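Local coordinates for protein superoxide dismutase (Clostridium difficile, PDB 3TJT) that probably protects the cell from superoxide by converting it to hydrogen peroxide and oxygen, with an iron ion bound in this structure, at residues A[112-115]-A[116-119]; A[121-124]-A[125-129]. All coordinates share one frame; numbering follows the deposited sequence.

Contacts 1 and 2 occupy the two ends of one helix, 114-127, and both are made between side chains and backbone groups three to five residues apart; their centres are separated by about 14 Å. Contact 1 is a surface contact at the N-terminal end, about 20 Å from the centre of the chain, where a serine caps the helix and an amide-carboxylate pair spans its first turns. Contact 2, partly buried and about 15 Å from that centre, carries a lysine-aspartate salt bridge on one flank, while Phe-121 and Ala-125 face the sheet and Ala-125 also meets helix 181-188. Backbone bonding is regular in contact 1 and weakens at the end of contact 2.

Contact 1. Residues A[112-115]-A[116-119]; sequences GSFE and KFKQ
Ser-113 stands at the N-cap of helix 114-127 and accepts, through OG, the amide of Lys-116 at 3.1 Å between OG and N. With OG lying between the backbone N and the carbonyl carbon (chi1 71°), the hydroxyl points forward to this amide three residues on, and it also touches the CG methylene of Lys-116. Glu-115, two residues after the cap, joins its side chain to that of Gln-119: NE2 of Gln-119 donates to OE2 of Glu-115 at 2.9 Å. The bond uses the anti lone pair of OE2, and the acceptor lies close to the amide plane, although carboxylate and amide planes are turned 61° from each other. A bend at chi2 of Glu-115 (56°) folds its carboxylate back beside CG of Gln-119.

On another flank the rings of Phe-114 and Phe-117 meet obliquely, CE1 of Phe-114 coming 4.0 Å from CD2 of Phe-117. Lys-118 brings the methylene CD of its extended chain to 4.2 Å from CE2 of Phe-114, an apolar contact between methylene and ring that leaves the ammonium farther out. Beneath these side chains run the first i to i+4 backbone bonds, from Phe-117 N to Ser-113 O, Lys-118 N to Phe-114 O and Gln-119 N to Glu-115 O. Ahead of the cap, Gly-112 has a positive phi and leaves helix 101-111, so a tight turn separates the two helices.

Phe-117, the buried residue here, sets its ring edge-to-face with Phe-111 of that preceding helix. Phe-114 rests on Pro-99 and Lys-118 on Phe-189, which follows helix 181-188; the contact thus joins the start of helix 114-127 to helix 101-111 and to two loops, away from the metal site.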
loop_
_atom_site.group_PDB
_atom_site.type_symbol
_atom_site.label_atom_id
_atom_site.label_comp_id
_atom_site.label_asym_id
_atom_site.label_seq_id
_atom_site.Cartn_x
_atom_site.Cartn_y
_atom_site.Cartn_z
ATOM N N GLY A 112 -10.705 16.448 24.142
ATOM C CA GLY A 112 -10.240 16.825 25.468
ATOM C C GLY A 112 -9.150 17.883 25.431
ATOM O O GLY A 112 -9.174 18.853 26.196
ATOM N N SER A 113 -8.182 17.696 24.540
ATOM C CA SER A 113 -7.105 18.666 24.365
ATOM C C SER A 113 -6.437 18.438 23.022
ATOM O O SER A 113 -6.647 17.400 22.388
ATOM C CB SER A 113 -6.063 18.522 25.473
ATOM O OG SER A 113 -5.324 17.325 25.310
ATOM N N PHE A 114 -5.624 19.397 22.591
ATOM C CA PHE A 114 -4.908 19.238 21.330
ATOM C C PHE A 114 -3.938 18.064 21.419
ATOM O O PHE A 114 -3.781 17.300 20.463
ATOM C CB PHE A 114 -4.155 20.513 20.945
ATOM C CG PHE A 114 -3.420 20.403 19.637
ATOM C CD1 PHE A 114 -4.089 20.568 18.440
ATOM C CD2 PHE A 114 -2.066 20.109 19.607
ATOM C CE1 PHE A 114 -3.419 20.456 17.231
ATOM C CE2 PHE A 114 -1.386 19.989 18.400
ATOM C CZ PHE A 114 -2.068 20.168 17.211
ATOM N N GLU A 115 -3.277 17.928 22.565
ATOM C CA GLU A 115 -2.292 16.870 22.743
ATOM C C GLU A 115 -2.927 15.484 22.641
ATOM O O GLU A 115 -2.327 14.561 22.087
ATOM C CB GLU A 115 -1.559 17.020 24.078
ATOM C CG GLU A 115 -0.551 15.906 24.355
ATOM C CD GLU A 115 0.501 15.760 23.255
ATOM O OE1 GLU A 115 0.969 16.792 22.722
ATOM O OE2 GLU A 115 0.865 14.607 22.929
ATOM N N LYS A 116 -4.132 15.340 23.186
ATOM C CA LYS A 116 -4.844 14.065 23.100
ATOM C C LYS A 116 -5.284 13.786 21.668
ATOM O O LYS A 116 -5.200 12.648 21.195
ATOM C CB LYS A 116 -6.048 14.044 24.042
ATOM C CG LYS A 116 -5.675 13.831 25.500
ATOM C CD LYS A 116 -6.888 13.982 26.403
ATOM C CE LYS A 116 -6.520 13.726 27.852
ATOM N NZ LYS A 116 -7.683 13.968 28.755
ATOM N N PHE A 117 -5.759 14.821 20.982
ATOM C CA PHE A 117 -6.080 14.701 19.566
ATOM C C PHE A 117 -4.853 14.230 18.773
ATOM O O PHE A 117 -4.936 13.313 17.945
ATOM C CB PHE A 117 -6.546 16.033 18.974
ATOM C CG PHE A 117 -6.282 16.136 17.502
ATOM C CD1 PHE A 117 -7.036 15.400 16.603
ATOM C CD2 PHE A 117 -5.237 16.912 17.018
ATOM C CE1 PHE A 117 -6.777 15.456 15.243
ATOM C CE2 PHE A 117 -4.967 16.969 15.658
ATOM C CZ PHE A 117 -5.741 16.244 14.770
ATOM N N LYS A 118 -3.718 14.880 19.015
ATOM C CA LYS A 118 -2.495 14.570 18.280
ATOM C C LYS A 118 -2.040 13.128 18.514
ATOM O O LYS A 118 -1.650 12.438 17.575
ATOM C CB LYS A 118 -1.378 15.551 18.658
ATOM C CG LYS A 118 -0.123 15.412 17.811
ATOM C CD LYS A 118 0.884 16.512 18.137
ATOM C CE LYS A 118 2.169 16.344 17.332
ATOM N NZ LYS A 118 3.175 17.383 17.691
ATOM N N GLN A 119 -2.079 12.672 19.763
ATOM C CA GLN A 119 -1.664 11.302 20.066
ATOM C C GLN A 119 -2.544 10.282 19.352
ATOM O O GLN A 119 -2.042 9.276 18.845
ATOM C CB GLN A 119 -1.677 11.041 21.572
ATOM C CG GLN A 119 -0.587 11.804 22.317
ATOM C CD GLN A 119 -0.584 11.520 23.809
ATOM O OE1 GLN A 119 -1.214 10.567 24.275
ATOM N NE2 GLN A 119 0.137 12.347 24.567
#

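Contact 2. Residues A[121-124]-A[125-129]; sequences FQKS and ALDVF
Ala-125 N donates to Phe-121 O in a regular helical bond, N to O 2.9 Å, and CB of Ala-125 lies 3.4 Å from that same oxygen. Buried beside it, the methyl also meets Leu-166 of strand 161-167 and Ile-185 of helix 181-188, while Phe-121 reaches Ile-146 and Ile-164 of the sheet. Leu-126 repeats the bond one residue on, its N donating to Gln-122 O, and its side chain touches Asn-182.

Asp-127 N reaches Lys-123 O at 3.0 Å and, weakly, Ser-124 O. Its carboxylate swings back over the turn (chi1 -70°), bringing CG to 3.2 Å from Lys-123 O, and OD2 receives NZ of Lys-123 at 2.8 Å through its syn lone pair. The lysine chain runs extended to CE and then bends at chi4 (-57°), which turns the ammonium in toward the acid.

Val-128 lies in the loop or turn that follows. Its N gives only a weak bond to Ser-124 O (3.3 Å, 121° at the hydrogen), and its CG2 methyl lies 3.5 Å from that oxygen. Arg-181 NH1 binds the carbonyl oxygens of both Ala-125 and Val-128, tying this part of the chain to helix 181-188. The side chain of Val-128 lies about 9 Å from that of the iron ligand Asp-167, and Phe-129 beyond it packs on Asn-77 of the second subunit.

A positive arginine at carbonyls of the C-terminal turn would probably offset the helix dipole, whereas the salt bridge between Lys-123 and Asp-127 pairs opposite charges on the exposed flank of the same turn.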
loop_
_atom_site.group_PDB
_atom_site.type_symbol
_atom_site.label_atom_id
_atom_site.label_comp_id
_atom_site.label_asym_id
_atom_site.label_seq_id
_atom_site.Cartn_x
_atom_site.Cartn_y
_atom_site.Cartn_z
ATOM N N PHE A 121 -4.372 10.809 16.556
ATOM C CA PHE A 121 -4.139 10.893 15.120
ATOM C C PHE A 121 -2.858 10.142 14.753
ATOM O O PHE A 121 -2.826 9.366 13.783
ATOM C CB PHE A 121 -4.049 12.353 14.670
ATOM C CG PHE A 121 -3.994 12.521 13.182
ATOM C CD1 PHE A 121 -5.151 12.751 12.456
ATOM C CD2 PHE A 121 -2.784 12.434 12.506
ATOM C CE1 PHE A 121 -5.106 12.898 11.082
ATOM C CE2 PHE A 121 -2.722 12.580 11.134
ATOM C CZ PHE A 121 -3.885 12.808 10.415
ATOM N N GLN A 122 -1.801 10.371 15.525
ATOM C CA GLN A 122 -0.520 9.736 15.231
ATOM C C GLN A 122 -0.613 8.215 15.293
ATOM O O GLN A 122 -0.067 7.527 14.438
ATOM C CB GLN A 122 0.584 10.254 16.149
ATOM C CG GLN A 122 0.911 11.714 15.905
ATOM C CD GLN A 122 2.330 12.067 16.324
ATOM O OE1 GLN A 122 2.607 13.191 16.736
ATOM N NE2 GLN A 122 3.237 11.106 16.205
ATOM N N LYS A 123 -1.316 7.697 16.292
ATOM C CA LYS A 123 -1.492 6.250 16.411
ATOM C C LYS A 123 -2.323 5.673 15.266
ATOM O O LYS A 123 -2.008 4.601 14.735
ATOM C CB LYS A 123 -2.133 5.884 17.749
ATOM C CG LYS A 123 -2.157 4.381 17.996
ATOM C CD LYS A 123 -2.694 4.056 19.376
ATOM C CE LYS A 123 -2.292 2.646 19.800
ATOM N NZ LYS A 123 -2.751 1.601 18.840
ATOM N N SER A 124 -3.390 6.371 14.891
ATOM C CA SER A 124 -4.214 5.908 13.777
ATOM C C SER A 124 -3.411 5.874 12.485
ATOM O O SER A 124 -3.514 4.918 11.711
ATOM C CB SER A 124 -5.470 6.772 13.606
ATOM O OG SER A 124 -6.349 6.599 14.712
ATOM N N ALA A 125 -2.611 6.913 12.259
ATOM C CA ALA A 125 -1.755 6.978 11.076
ATOM C C ALA A 125 -0.718 5.849 11.081
ATOM O O ALA A 125 -0.431 5.237 10.040
ATOM C CB ALA A 125 -1.052 8.339 11.008
ATOM N N LEU A 126 -0.157 5.577 12.254
ATOM C CA LEU A 126 0.874 4.548 12.372
ATOM C C LEU A 126 0.306 3.160 12.122
ATOM O O LEU A 126 0.984 2.291 11.580
ATOM C CB LEU A 126 1.520 4.599 13.755
ATOM C CG LEU A 126 2.729 3.681 13.949
ATOM C CD1 LEU A 126 3.905 4.206 13.140
ATOM C CD2 LEU A 126 3.088 3.552 15.432
ATOM N N ASP A 127 -0.947 2.959 12.516
ATOM C CA ASP A 127 -1.558 1.633 12.470
ATOM C C ASP A 127 -2.223 1.268 11.132
ATOM O O ASP A 127 -2.674 0.135 10.958
ATOM C CB ASP A 127 -2.561 1.466 13.619
ATOM C CG ASP A 127 -1.890 1.371 14.985
ATOM O OD1 ASP A 127 -0.643 1.284 15.057
ATOM O OD2 ASP A 127 -2.618 1.387 16.003
ATOM N N VAL A 128 -2.293 2.202 10.186
ATOM C CA VAL A 128 -2.833 1.874 8.876
ATOM C C VAL A 128 -1.987 0.753 8.292
ATOM O O VAL A 128 -0.757 0.875 8.208
ATOM C CB VAL A 128 -2.815 3.077 7.908
ATOM C CG1 VAL A 128 -3.104 2.620 6.490
ATOM C CG2 VAL A 128 -3.831 4.143 8.356
ATOM N N PHE A 129 -2.636 -0.348 7.917
ATOM C CA PHE A 129 -1.910 -1.497 7.379
ATOM C C PHE A 129 -2.041 -1.542 5.870
ATOM O O PHE A 129 -3.148 -1.640 5.334
ATOM C CB PHE A 129 -2.410 -2.815 7.977
ATOM C CG PHE A 129 -1.520 -3.976 7.657
ATOM C CD1 PHE A 129 -0.361 -4.184 8.387
ATOM C CD2 PHE A 129 -1.813 -4.827 6.605
ATOM C CE1 PHE A 129 0.493 -5.250 8.084
ATOM C CE2 PHE A 129 -0.972 -5.900 6.293
ATOM C CZ PHE A 129 0.184 -6.103 7.028
#